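Local coordinates for protein phosphodiesterase (Trypanosoma brucei brucei, PDB 5H2Q) that belongs to the phosphodiesterase family of the HD clan and carries a zinc and a magnesium ion in an all-helical fold, at residues N10-A15 and F74-R79; Q35-T40 and N89-V94; I50-L55 and C66-L71; C118-I123 and T189-S194; E170-S173 and S177-F180. One frame throughout, in Å; residues are numbered along the deposited sequence.

Contact 1. Residues N10-A15 and F74-R79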
# COMPACT_ATOMS: atom_id res chain seq x y z
N ASN A 10 -22.43 15.49 5.76
CA ASN A 10 -22.95 14.65 6.85
C ASN A 10 -23.49 13.33 6.31
O ASN A 10 -23.26 12.30 6.93
CB ASN A 10 -24.00 15.40 7.67
CG ASN A 10 -23.42 16.31 8.73
OD1 ASN A 10 -22.24 16.21 9.12
ND2 ASN A 10 -24.24 17.21 9.24
N ARG A 11 -24.13 13.35 5.13
CA ARG A 11 -24.68 12.17 4.46
C ARG A 11 -23.51 11.21 4.11
O ARG A 11 -23.64 10.01 4.31
CB ARG A 11 -25.48 12.58 3.21
CG ARG A 11 -26.36 11.47 2.65
CD ARG A 11 -26.98 11.85 1.31
NE ARG A 11 -27.80 10.76 0.76
CZ ARG A 11 -28.34 10.77 -0.46
NH1 ARG A 11 -28.15 11.81 -1.27
NH2 ARG A 11 -29.06 9.75 -0.88
N GLU A 12 -22.39 11.76 3.63
CA GLU A 12 -21.21 10.97 3.28
C GLU A 12 -20.61 10.24 4.51
O GLU A 12 -20.33 9.03 4.44
CB GLU A 12 -20.17 11.86 2.57
CG GLU A 12 -18.96 11.09 2.07
CD GLU A 12 -18.01 11.88 1.19
OE1 GLU A 12 -18.17 13.12 1.06
OE2 GLU A 12 -17.10 11.24 0.63
N ARG A 13 -20.47 10.94 5.65
CA ARG A 13 -19.99 10.34 6.90
C ARG A 13 -20.94 9.26 7.41
O ARG A 13 -20.46 8.20 7.86
CB ARG A 13 -19.84 11.37 8.03
CG ARG A 13 -18.78 12.44 7.87
CD ARG A 13 -19.24 13.61 8.74
NE ARG A 13 -18.14 14.43 9.23
CZ ARG A 13 -17.80 15.61 8.73
NH1 ARG A 13 -18.45 16.10 7.68
NH2 ARG A 13 -16.80 16.30 9.26
N GLU A 14 -22.27 9.54 7.39
CA GLU A 14 -23.28 8.58 7.89
C GLU A 14 -23.30 7.27 7.09
O GLU A 14 -23.48 6.21 7.69
CB GLU A 14 -24.70 9.19 7.93
CG GLU A 14 -24.85 10.47 8.74
CD GLU A 14 -24.84 10.39 10.25
OE1 GLU A 14 -25.76 10.98 10.87
OE2 GLU A 14 -23.89 9.80 10.83
N ALA A 15 -23.08 7.35 5.76
CA ALA A 15 -23.06 6.18 4.87
C ALA A 15 -21.90 5.23 5.23
O ALA A 15 -21.98 4.04 4.95
CB ALA A 15 -22.97 6.63 3.42
N PHE A 74 -10.46 12.03 7.72
CA PHE A 74 -9.23 11.71 7.02
C PHE A 74 -9.45 10.59 5.98
O PHE A 74 -9.00 10.74 4.86
CB PHE A 74 -8.13 11.34 8.03
CG PHE A 74 -6.91 10.72 7.40
CD1 PHE A 74 -5.92 11.52 6.83
CD2 PHE A 74 -6.76 9.33 7.36
CE1 PHE A 74 -4.81 10.93 6.22
CE2 PHE A 74 -5.63 8.75 6.77
CZ PHE A 74 -4.66 9.56 6.24
N ILE A 75 -10.12 9.49 6.35
CA ILE A 75 -10.35 8.39 5.40
C ILE A 75 -11.16 8.85 4.20
O ILE A 75 -10.85 8.49 3.06
CB ILE A 75 -11.01 7.19 6.13
CG1 ILE A 75 -10.03 6.61 7.18
CG2 ILE A 75 -11.45 6.12 5.12
CD1 ILE A 75 -10.70 5.63 8.18
N LEU A 76 -12.19 9.68 4.46
CA LEU A 76 -13.01 10.17 3.34
C LEU A 76 -12.24 11.16 2.46
O LEU A 76 -12.41 11.11 1.24
CB LEU A 76 -14.37 10.72 3.82
CG LEU A 76 -15.19 9.67 4.62
CD1 LEU A 76 -16.39 10.29 5.26
CD2 LEU A 76 -15.61 8.51 3.77
N GLN A 77 -11.37 12.00 3.06
CA GLN A 77 -10.53 12.92 2.25
C GLN A 77 -9.57 12.09 1.38
O GLN A 77 -9.42 12.39 0.20
CB GLN A 77 -9.77 13.92 3.12
CG GLN A 77 -10.64 14.97 3.80
CD GLN A 77 -11.28 16.01 2.88
OE1 GLN A 77 -11.35 15.88 1.65
NE2 GLN A 77 -11.88 17.01 3.50
N CYS A 78 -9.00 10.99 1.92
CA CYS A 78 -8.16 10.09 1.13
C CYS A 78 -9.00 9.52 -0.00
O CYS A 78 -8.59 9.56 -1.13
CB CYS A 78 -7.59 8.95 1.98
SG CYS A 78 -6.27 9.47 3.10
N ARG A 79 -10.17 8.95 0.32
CA ARG A 79 -11.02 8.29 -0.67
C ARG A 79 -11.32 9.19 -1.86
O ARG A 79 -11.21 8.74 -3.00
CB ARG A 79 -12.32 7.84 -0.02
CG ARG A 79 -13.14 6.95 -0.95
CD ARG A 79 -14.37 6.40 -0.28
NE ARG A 79 -15.32 7.47 0.03
CZ ARG A 79 -16.55 7.27 0.51
NH1 ARG A 79 -16.96 6.04 0.79
NH2 ARG A 79 -17.36 8.30 0.73
O HOH W 1 -14.70 10.20 0.12
O HOH W 2 -20.08 8.02 1.94
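A water-reinforced salt bridge between Glu12 and Arg79 ties the N-terminal helix 10-17 to helix 68-80. Arg79 NH2 donates to Glu12 OE2 over 3.0 Å, on the anti lone pair of that oxygen. The carboxylate and guanidinium planes are only 17° apart, and the bond enters near the guanidinium plane. With CG anti to the backbone N (chi1 -175°) and the chain extended beyond it, the Glu12 carboxylate reaches helix 68-80. One water accepts from Arg79 NE at 2.8 Å and donates both to Glu12 OE2 and to Leu76 O. A second water donates to Glu12 O at 2.7 Å and accepts from Arg79 NH2.

The contact belongs to the helical shell of the phosphodiesterase fold, where the two short segments run at 104° to each other with their axes 11.1 Å apart. Beside the polar bridge, Leu76 CD1 lies 4.0 Å from Arg13 CA and 4.1 Å from Arg13 CG, while the other methyl, Leu76 CD2, lies against one face of the Arg79 guanidinium, toward its rim. Arg79 NH1 turns to Asp45 and to Leu44 O, and Glu12 OE1 is paired with Lys80.

Contact 2. Residues Q35-T40 and N89-V94. With ZN (zinc ion), chain C.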
# COMPACT_ATOMS: atom_id res chain seq x y z
N GLN A 35 -14.72 -10.13 -1.94
CA GLN A 35 -16.04 -10.59 -1.50
C GLN A 35 -16.78 -9.47 -0.72
O GLN A 35 -17.96 -9.26 -0.95
CB GLN A 35 -15.92 -11.88 -0.69
CG GLN A 35 -17.27 -12.57 -0.47
CD GLN A 35 -17.94 -12.95 -1.79
OE1 GLN A 35 -17.40 -13.73 -2.58
NE2 GLN A 35 -19.11 -12.39 -2.06
N ALA A 36 -16.06 -8.72 0.14
CA ALA A 36 -16.65 -7.58 0.87
C ALA A 36 -17.20 -6.52 -0.13
O ALA A 36 -18.29 -5.99 0.06
CB ALA A 36 -15.61 -6.95 1.81
N ARG A 37 -16.46 -6.26 -1.23
CA ARG A 37 -16.92 -5.32 -2.27
C ARG A 37 -18.14 -5.89 -3.02
O ARG A 37 -19.08 -5.15 -3.33
CB ARG A 37 -15.79 -5.07 -3.27
CG ARG A 37 -14.60 -4.29 -2.71
CD ARG A 37 -13.36 -4.53 -3.58
NE ARG A 37 -13.53 -3.96 -4.92
CZ ARG A 37 -12.59 -3.89 -5.86
NH1 ARG A 37 -11.37 -4.37 -5.63
NH2 ARG A 37 -12.86 -3.34 -7.03
N GLU A 38 -18.08 -7.19 -3.36
CA GLU A 38 -19.10 -7.85 -4.18
C GLU A 38 -20.40 -8.10 -3.44
O GLU A 38 -21.44 -8.23 -4.09
CB GLU A 38 -18.53 -9.14 -4.80
CG GLU A 38 -17.54 -8.86 -5.92
CD GLU A 38 -16.46 -9.89 -6.20
OE1 GLU A 38 -16.65 -11.08 -5.88
OE2 GLU A 38 -15.42 -9.49 -6.78
N SER A 39 -20.36 -8.16 -2.08
CA SER A 39 -21.54 -8.43 -1.23
C SER A 39 -22.24 -7.19 -0.70
O SER A 39 -23.03 -7.27 0.24
CB SER A 39 -21.17 -9.39 -0.10
OG SER A 39 -20.83 -10.64 -0.67
N THR A 40 -22.01 -6.05 -1.35
CA THR A 40 -22.66 -4.78 -1.05
C THR A 40 -22.94 -4.05 -2.37
O THR A 40 -22.31 -4.34 -3.38
CB THR A 40 -21.79 -3.89 -0.13
OG1 THR A 40 -22.50 -2.69 0.18
CG2 THR A 40 -20.46 -3.53 -0.77
N ASN A 89 -6.77 2.03 -7.24
CA ASN A 89 -7.97 2.71 -6.77
C ASN A 89 -8.01 2.60 -5.24
O ASN A 89 -7.07 2.08 -4.62
CB ASN A 89 -9.20 2.08 -7.43
CG ASN A 89 -9.20 0.59 -7.27
OD1 ASN A 89 -8.89 0.06 -6.18
ND2 ASN A 89 -9.42 -0.12 -8.35
N PHE A 90 -9.05 3.16 -4.61
CA PHE A 90 -9.16 3.14 -3.14
C PHE A 90 -9.06 1.71 -2.54
O PHE A 90 -8.53 1.55 -1.44
CB PHE A 90 -10.47 3.79 -2.72
CG PHE A 90 -10.61 4.04 -1.23
CD1 PHE A 90 -9.65 4.76 -0.54
CD2 PHE A 90 -11.72 3.56 -0.53
CE1 PHE A 90 -9.79 5.02 0.84
CE2 PHE A 90 -11.86 3.83 0.83
CZ PHE A 90 -10.89 4.54 1.51
N TYR A 91 -9.55 0.67 -3.26
CA TYR A 91 -9.50 -0.70 -2.71
C TYR A 91 -8.05 -1.19 -2.50
O TYR A 91 -7.79 -1.93 -1.57
CB TYR A 91 -10.26 -1.67 -3.63
CG TYR A 91 -11.68 -1.20 -3.89
CD1 TYR A 91 -12.63 -1.17 -2.88
CD2 TYR A 91 -12.03 -0.67 -5.13
CE1 TYR A 91 -13.92 -0.69 -3.11
CE2 TYR A 91 -13.30 -0.14 -5.36
CZ TYR A 91 -14.25 -0.18 -4.36
OH TYR A 91 -15.53 0.28 -4.62
N HIS A 92 -7.10 -0.77 -3.38
CA HIS A 92 -5.71 -1.15 -3.22
C HIS A 92 -5.15 -0.65 -1.89
O HIS A 92 -4.49 -1.40 -1.17
CB HIS A 92 -4.85 -0.61 -4.38
CG HIS A 92 -3.38 -0.68 -4.10
ND1 HIS A 92 -2.73 -1.88 -3.93
CD2 HIS A 92 -2.48 0.33 -3.98
CE1 HIS A 92 -1.45 -1.58 -3.76
NE2 HIS A 92 -1.26 -0.25 -3.72
N VAL A 93 -5.38 0.66 -1.57
CA VAL A 93 -4.81 1.19 -0.32
C VAL A 93 -5.51 0.62 0.92
O VAL A 93 -4.87 0.38 1.94
CB VAL A 93 -4.72 2.74 -0.31
CG1 VAL A 93 -3.84 3.21 -1.47
CG2 VAL A 93 -6.10 3.40 -0.33
N VAL A 94 -6.82 0.36 0.83
CA VAL A 94 -7.50 -0.29 1.96
C VAL A 94 -6.91 -1.69 2.16
O VAL A 94 -6.66 -2.12 3.29
CB VAL A 94 -9.04 -0.30 1.79
CG1 VAL A 94 -9.72 -1.14 2.90
CG2 VAL A 94 -9.56 1.13 1.82
ZN ZN C . 0.57 0.84 -3.81
O HOH W 3 2.52 1.86 -4.42
O HOH W 4 1.03 -0.13 -5.72
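Arg37 lays its guanidinium flat on the ring of Tyr91, a cation-pi stack that joins the short helix 33-38 to the start of helix 90-105 at the surface of the fold. The planes are turned by only 3° from parallel, and Arg37 CZ stands 3.7 Å from the ring centroid, over the face. Its nearest ring atom is Tyr91 CD2, at 3.3 Å from Arg37 CZ. NE lies over the middle of the ring and NH2 above the CD2-CE2 side, while NH1 reaches back over Tyr91 CB. The aliphatic part takes part as well: Arg37 CD makes a CH-pi contact of 3.9 Å with the ring centroid. A bend in the arginine chain at chi3 (67°) turns the guanidinium back onto the ring, so that the methylene and the charged group cover the same face.

Further out, Tyr91 is set by its place in the first turn of its helix and by Pro43, Leu44 and Ala47 of helix 43-58, which touch its side chain. Asn89 is the N-cap of that helix: its OD1 accepts weakly from the backbone N of Tyr91 and of His92, and its ND2 is held by Val85 O. The same turn thus carries Tyr91 outward and His92 inward, away from Arg37. The histidine joins His128, Asp129, Asp242 and two waters round the zinc ion, which its NE2 binds at 2.1 Å.

Contact 3. Residues I50-L55 and C66-L71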
# COMPACT_ATOMS: atom_id res chain seq x y z
N ILE A 50 -14.05 -0.49 6.35
CA ILE A 50 -13.06 -1.50 6.73
C ILE A 50 -11.88 -0.81 7.37
O ILE A 50 -11.48 -1.19 8.45
CB ILE A 50 -12.64 -2.41 5.55
CG1 ILE A 50 -13.76 -3.39 5.22
CG2 ILE A 50 -11.33 -3.22 5.88
CD1 ILE A 50 -13.70 -3.92 3.81
N ALA A 51 -11.34 0.25 6.71
CA ALA A 51 -10.20 0.96 7.26
C ALA A 51 -10.58 1.65 8.60
O ALA A 51 -9.85 1.57 9.56
CB ALA A 51 -9.72 1.99 6.26
N TYR A 52 -11.78 2.23 8.65
CA TYR A 52 -12.26 2.94 9.85
C TYR A 52 -12.39 1.99 11.04
O TYR A 52 -11.81 2.26 12.09
CB TYR A 52 -13.60 3.62 9.53
CG TYR A 52 -14.21 4.42 10.65
CD1 TYR A 52 -13.59 5.57 11.13
CD2 TYR A 52 -15.48 4.12 11.15
CE1 TYR A 52 -14.16 6.34 12.15
CE2 TYR A 52 -16.06 4.87 12.17
CZ TYR A 52 -15.40 5.99 12.65
OH TYR A 52 -15.96 6.73 13.66
N ARG A 53 -13.12 0.87 10.87
CA ARG A 53 -13.32 -0.10 11.94
C ARG A 53 -12.05 -0.84 12.31
O ARG A 53 -11.85 -1.13 13.49
CB ARG A 53 -14.47 -1.05 11.61
CG ARG A 53 -15.82 -0.37 11.48
CD ARG A 53 -16.19 0.37 12.75
NE ARG A 53 -17.41 1.17 12.61
CZ ARG A 53 -17.96 1.88 13.60
NH1 ARG A 53 -19.08 2.56 13.39
NH2 ARG A 53 -17.40 1.91 14.80
N LEU A 54 -11.19 -1.12 11.33
CA LEU A 54 -9.91 -1.78 11.64
C LEU A 54 -9.09 -0.89 12.58
O LEU A 54 -8.61 -1.35 13.62
CB LEU A 54 -9.13 -2.03 10.36
CG LEU A 54 -7.77 -2.72 10.51
CD1 LEU A 54 -7.94 -4.20 10.96
CD2 LEU A 54 -7.00 -2.64 9.22
N LEU A 55 -8.96 0.39 12.22
CA LEU A 55 -8.16 1.33 13.01
C LEU A 55 -8.82 1.66 14.36
O LEU A 55 -8.15 1.60 15.38
CB LEU A 55 -7.83 2.56 12.17
CG LEU A 55 -6.62 2.45 11.20
CD1 LEU A 55 -6.62 1.15 10.39
CD2 LEU A 55 -6.56 3.65 10.27
N CYS A 66 -6.28 11.03 18.27
CA CYS A 66 -7.01 11.15 17.02
C CYS A 66 -8.44 10.74 17.29
O CYS A 66 -8.70 9.55 17.54
CB CYS A 66 -6.37 10.29 15.93
SG CYS A 66 -7.28 10.32 14.36
N SER A 67 -9.37 11.71 17.28
CA SER A 67 -10.78 11.46 17.53
C SER A 67 -11.37 10.59 16.42
O SER A 67 -10.82 10.53 15.30
CB SER A 67 -11.55 12.77 17.62
OG SER A 67 -11.75 13.34 16.34
N ASP A 68 -12.51 9.93 16.71
CA ASP A 68 -13.19 9.14 15.68
C ASP A 68 -13.58 10.00 14.49
O ASP A 68 -13.39 9.58 13.35
CB ASP A 68 -14.47 8.47 16.20
CG ASP A 68 -14.33 7.66 17.47
OD1 ASP A 68 -13.18 7.49 17.96
OD2 ASP A 68 -15.37 7.18 17.98
N GLU A 69 -14.09 11.22 14.74
CA GLU A 69 -14.50 12.09 13.63
C GLU A 69 -13.33 12.49 12.74
O GLU A 69 -13.50 12.57 11.52
CB GLU A 69 -15.27 13.33 14.14
CG GLU A 69 -16.66 12.96 14.64
CD GLU A 69 -17.53 14.10 15.14
OE1 GLU A 69 -18.12 13.96 16.24
OE2 GLU A 69 -17.67 15.10 14.41
N VAL A 70 -12.14 12.74 13.35
CA VAL A 70 -10.95 13.15 12.57
C VAL A 70 -10.50 11.95 11.72
O VAL A 70 -10.23 12.11 10.53
CB VAL A 70 -9.82 13.75 13.45
CG1 VAL A 70 -8.50 13.83 12.68
CG2 VAL A 70 -10.22 15.15 13.94
N LEU A 71 -10.49 10.76 12.31
CA LEU A 71 -10.10 9.56 11.58
C LEU A 71 -11.05 9.35 10.38
O LEU A 71 -10.59 9.11 9.26
CB LEU A 71 -10.08 8.34 12.51
CG LEU A 71 -9.78 6.98 11.82
CD1 LEU A 71 -8.33 6.92 11.30
CD2 LEU A 71 -10.07 5.80 12.77
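Tyr52 and Leu71 form the close-packed side of this contact between helix 43-58 and the beginning of helix 68-80. Leu71 CD2 lies 3.9 Å from Tyr52 CD1, meeting the ring obliquely. Tyr52 has CG anti to the backbone N (chi1 -178°), which swings the ring along the helix flank to the other segment. Leu71 CD2 also nears Leu55 CB, and Leu71 CD1 comes within 3.9 Å of Leu55 CD2; this last approach is less certain, because Leu55 is modelled in two conformers. Ile123 of helix 115-127 closes on both leucines from the interior.

Toward solvent the packing gives way to Asp68 in the first turn of helix 68-80, where Ser67 is the N-cap and its OG accepts from Val70 N at 3.1 Å. Tyr52 OH rests 3.4 Å from Asp68 CB, with the ring edge directed at the backbone: Asp68 O lies near the ring plane, 3.5 Å from Tyr52 CE1. The carboxylate stands almost at right angles to the ring. Within helix 43-58, the rim atom Tyr52 CE2 lies over the centre of one face of the Arg53 guanidinium, 3.8 Å above its plane. Across the two segments the interaction is therefore van der Waals and hydrophobic, with the phenol reaching the polar margin.

Contact 4. Residues C118-I123 and T189-S194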
# COMPACT_ATOMS: atom_id res chain seq x y z
N CYS A 118 3.45 2.00 14.46
CA CYS A 118 2.41 1.10 13.94
C CYS A 118 1.23 1.94 13.45
O CYS A 118 0.76 1.74 12.33
CB CYS A 118 1.98 0.11 14.99
SG CYS A 118 3.25 -1.14 15.36
N PHE A 119 0.81 2.93 14.26
CA PHE A 119 -0.28 3.85 13.87
C PHE A 119 0.13 4.59 12.60
O PHE A 119 -0.64 4.63 11.64
CB PHE A 119 -0.52 4.86 15.00
CG PHE A 119 -1.59 5.86 14.67
CD1 PHE A 119 -2.83 5.44 14.18
CD2 PHE A 119 -1.38 7.23 14.83
CE1 PHE A 119 -3.85 6.37 13.90
CE2 PHE A 119 -2.39 8.16 14.52
CZ PHE A 119 -3.61 7.71 14.05
N VAL A 120 1.35 5.17 12.58
CA VAL A 120 1.84 5.89 11.41
C VAL A 120 1.81 5.00 10.17
O VAL A 120 1.37 5.45 9.11
CB VAL A 120 3.26 6.49 11.67
CG1 VAL A 120 3.89 7.02 10.38
CG2 VAL A 120 3.19 7.59 12.75
N LEU A 121 2.28 3.74 10.27
CA LEU A 121 2.29 2.83 9.11
C LEU A 121 0.90 2.58 8.53
O LEU A 121 0.70 2.62 7.31
CB LEU A 121 2.84 1.48 9.55
CG LEU A 121 4.22 1.02 9.15
CD1 LEU A 121 4.27 -0.49 9.30
CD2 LEU A 121 4.55 1.37 7.69
N LEU A 122 -0.09 2.35 9.41
CA LEU A 122 -1.46 2.07 8.96
C LEU A 122 -2.07 3.29 8.28
O LEU A 122 -2.71 3.17 7.23
CB LEU A 122 -2.31 1.59 10.13
CG LEU A 122 -1.83 0.26 10.74
CD1 LEU A 122 -2.57 -0.05 12.01
CD2 LEU A 122 -1.99 -0.90 9.73
N ILE A 123 -1.78 4.48 8.82
CA ILE A 123 -2.20 5.74 8.21
C ILE A 123 -1.52 5.90 6.85
O ILE A 123 -2.18 6.21 5.86
CB ILE A 123 -1.88 6.94 9.14
CG1 ILE A 123 -2.82 6.96 10.40
CG2 ILE A 123 -1.90 8.26 8.34
CD1 ILE A 123 -4.37 6.94 10.10
N THR A 189 6.79 15.21 14.57
CA THR A 189 7.86 15.22 13.56
C THR A 189 8.13 13.81 13.07
O THR A 189 8.22 13.62 11.87
CB THR A 189 9.14 15.91 14.08
OG1 THR A 189 8.81 17.24 14.45
CG2 THR A 189 10.26 15.93 13.06
N LEU A 190 8.20 12.82 14.00
CA LEU A 190 8.41 11.41 13.62
C LEU A 190 7.26 10.97 12.71
O LEU A 190 7.51 10.29 11.72
CB LEU A 190 8.50 10.48 14.87
CG LEU A 190 8.67 8.95 14.56
CD1 LEU A 190 9.51 8.25 15.62
CD2 LEU A 190 7.32 8.25 14.41
N ALA A 191 6.01 11.31 13.05
CA ALA A 191 4.86 10.87 12.25
C ALA A 191 4.95 11.35 10.81
O ALA A 191 4.87 10.52 9.90
CB ALA A 191 3.55 11.29 12.90
N PHE A 192 5.19 12.66 10.59
CA PHE A 192 5.31 13.16 9.22
C PHE A 192 6.53 12.62 8.51
O PHE A 192 6.43 12.22 7.34
CB PHE A 192 5.33 14.70 9.21
CG PHE A 192 3.94 15.26 9.35
CD1 PHE A 192 3.17 15.52 8.22
CD2 PHE A 192 3.41 15.54 10.60
CE1 PHE A 192 1.86 16.00 8.35
CE2 PHE A 192 2.10 16.04 10.73
CZ PHE A 192 1.34 16.28 9.60
N ARG A 193 7.69 12.59 9.22
CA ARG A 193 8.93 12.11 8.60
C ARG A 193 8.83 10.65 8.18
O ARG A 193 9.17 10.32 7.05
CB ARG A 193 10.15 12.34 9.51
CG ARG A 193 11.49 11.96 8.84
CD ARG A 193 12.74 12.01 9.72
NE ARG A 193 12.47 12.34 11.12
CZ ARG A 193 12.31 11.45 12.10
NH1 ARG A 193 12.35 10.15 11.83
NH2 ARG A 193 12.08 11.86 13.34
N SER A 194 8.37 9.77 9.10
CA SER A 194 8.20 8.34 8.83
C SER A 194 7.21 8.09 7.71
O SER A 194 7.49 7.24 6.86
CB SER A 194 7.78 7.60 10.10
OG SER A 194 8.87 7.55 10.99
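This is plain helix-helix packing in the interior of the helical fold of the phosphodiesterase family, where Val120 of helix 115-127 is pressed against Ala191 and Ser194 of helix 185-200. The two segments run in broadly the same direction, crossing at -40° with their axes 9.7 Å apart. The backbones come closest where a small residue allows it: the CA atoms of Val120 and Ala191 are 5.9 Å from one another.

Val120 divides its two methyls between neighbouring parts of the opposing helix. CG1, anti to the backbone N (chi1 170°), is directed at the carbonyl Ala191 O at 3.7 Å and at Ser194 CB at 3.9 Å. CG2 meets the alanine itself, 3.7 Å from Ala191 CB, and has Leu190 CD2 at the margin, 4.5 Å away. One branched side chain thus spans a full turn of the partner helix, from Leu190 to Ser194, and all of these contacts are van der Waals.

The hydroxyl of Ser194 is buried but satisfied, since it bonds to Gln231 on helix 227-242. That third helix also brings Met234 against both Val120 and Ser194, while Phe180, from the loop preceding helix 185-200, covers Val120 and Ala191. Such packing of helices through small and branched residues is in keeping with the compact all-helical core of the phosphodiesterase family.

Contact 5. Residues E170-S173 and S177-F180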
# COMPACT_ATOMS: atom_id res chain seq x y z
N GLU A 170 -1.12 17.84 2.28
CA GLU A 170 -2.27 18.72 2.06
C GLU A 170 -3.48 18.26 2.91
O GLU A 170 -4.12 19.07 3.58
CB GLU A 170 -2.63 18.74 0.58
CG GLU A 170 -3.79 19.68 0.27
CD GLU A 170 -3.93 19.94 -1.21
OE1 GLU A 170 -3.86 21.13 -1.60
OE2 GLU A 170 -4.02 18.96 -1.99
N ILE A 171 -3.80 16.94 2.86
CA ILE A 171 -4.93 16.40 3.62
C ILE A 171 -4.73 16.67 5.10
O ILE A 171 -5.63 17.14 5.79
CB ILE A 171 -5.17 14.89 3.32
CG1 ILE A 171 -5.73 14.72 1.87
CG2 ILE A 171 -6.13 14.26 4.37
CD1 ILE A 171 -5.71 13.29 1.34
N LEU A 172 -3.52 16.39 5.58
CA LEU A 172 -3.21 16.57 6.97
C LEU A 172 -3.09 18.04 7.40
O LEU A 172 -3.04 18.29 8.60
CB LEU A 172 -1.96 15.76 7.32
CG LEU A 172 -2.05 14.24 7.06
CD1 LEU A 172 -0.64 13.62 7.11
CD2 LEU A 172 -2.96 13.53 8.12
N SER A 173 -3.04 19.00 6.45
CA SER A 173 -2.93 20.43 6.79
C SER A 173 -4.26 20.98 7.32
O SER A 173 -4.26 22.04 7.91
CB SER A 173 -2.44 21.24 5.60
OG SER A 173 -3.43 21.34 4.59
N SER A 177 -8.95 16.83 9.53
CA SER A 177 -8.52 15.53 8.99
C SER A 177 -7.09 15.23 9.40
O SER A 177 -6.46 14.31 8.85
CB SER A 177 -8.70 15.49 7.47
OG SER A 177 -8.13 16.61 6.82
N ASP A 178 -6.55 15.99 10.37
CA ASP A 178 -5.18 15.76 10.78
C ASP A 178 -5.13 14.68 11.83
O ASP A 178 -5.23 14.94 13.04
CB ASP A 178 -4.48 17.05 11.23
CG ASP A 178 -3.00 16.87 11.56
OD1 ASP A 178 -2.48 15.73 11.38
OD2 ASP A 178 -2.35 17.87 11.94
N VAL A 179 -4.93 13.43 11.36
CA VAL A 179 -4.81 12.28 12.25
C VAL A 179 -3.60 12.36 13.14
O VAL A 179 -3.51 11.57 14.06
CB VAL A 179 -4.89 10.91 11.53
CG1 VAL A 179 -6.28 10.69 10.93
CG2 VAL A 179 -3.77 10.75 10.49
N PHE A 180 -2.65 13.29 12.85
CA PHE A 180 -1.45 13.48 13.67
C PHE A 180 -1.61 14.74 14.55
O PHE A 180 -0.66 15.16 15.23
CB PHE A 180 -0.21 13.58 12.80
CG PHE A 180 0.09 12.33 11.98
CD1 PHE A 180 -0.21 11.07 12.47
CD2 PHE A 180 0.62 12.44 10.70
CE1 PHE A 180 0.08 9.92 11.72
CE2 PHE A 180 0.90 11.28 9.94
CZ PHE A 180 0.62 10.03 10.46
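The C-terminal turn of helix 159-172 is met here by the loop that follows it, through a serine hydroxyl and the side chain of Leu172. Ser177 OG donates to the buried carbonyl Ile171 O over 2.8 Å, with the donor oxygen tilted 33° out of the carbonyl plane. Ser177 OG lies between its own backbone N and carbonyl carbon (chi1 51°), which aims it back at the helix.

Leu172 packs its two methyls against the loop. CD2 rests on Val179 CG2 and on Ser177 O, each at 3.7 Å, while CD1 comes within 4.0 Å of Phe180 CD2, oblique to the ring. Beside them Asp178 CB rests 3.2 Å from Leu172 O. Phe74 touches Ile171, Leu172 and Val179, packing against the same cluster from helix 68-80.

In the loop, Asp178 OD1 accepts from Phe180 N at 2.9 Å, met from above the carboxylate plane, and OD2 forms a salt bridge with Arg188. The carboxylate is thus gripped at both oxygens, which probably helps to hold the bend that places Val179 and Phe180 against Leu172. An aspartate accepting from the amide two residues on is the signature of an Asx turn.

From the N terminus, helix 10-17 reaches forward to helix 68-80 in contact 1, closing a loop of 58 residues. Contact 2 starts inside that loop, at helix 33-38, and ends beyond it on helix 90-105, so the two cross; they also touch, through Phe90 on Ile75 and Arg79. Contact 3, the short link between helices 43-58 and 68-80, is nested within both. Contact 4 opens later, joining helix 115-127 to helix 185-200, and contact 5 is nested inside it, turning the chain just after helix 159-172. Contacts 1 and 3 meet contacts 4 and 5 directly, largely through helices 68-80 and 115-127.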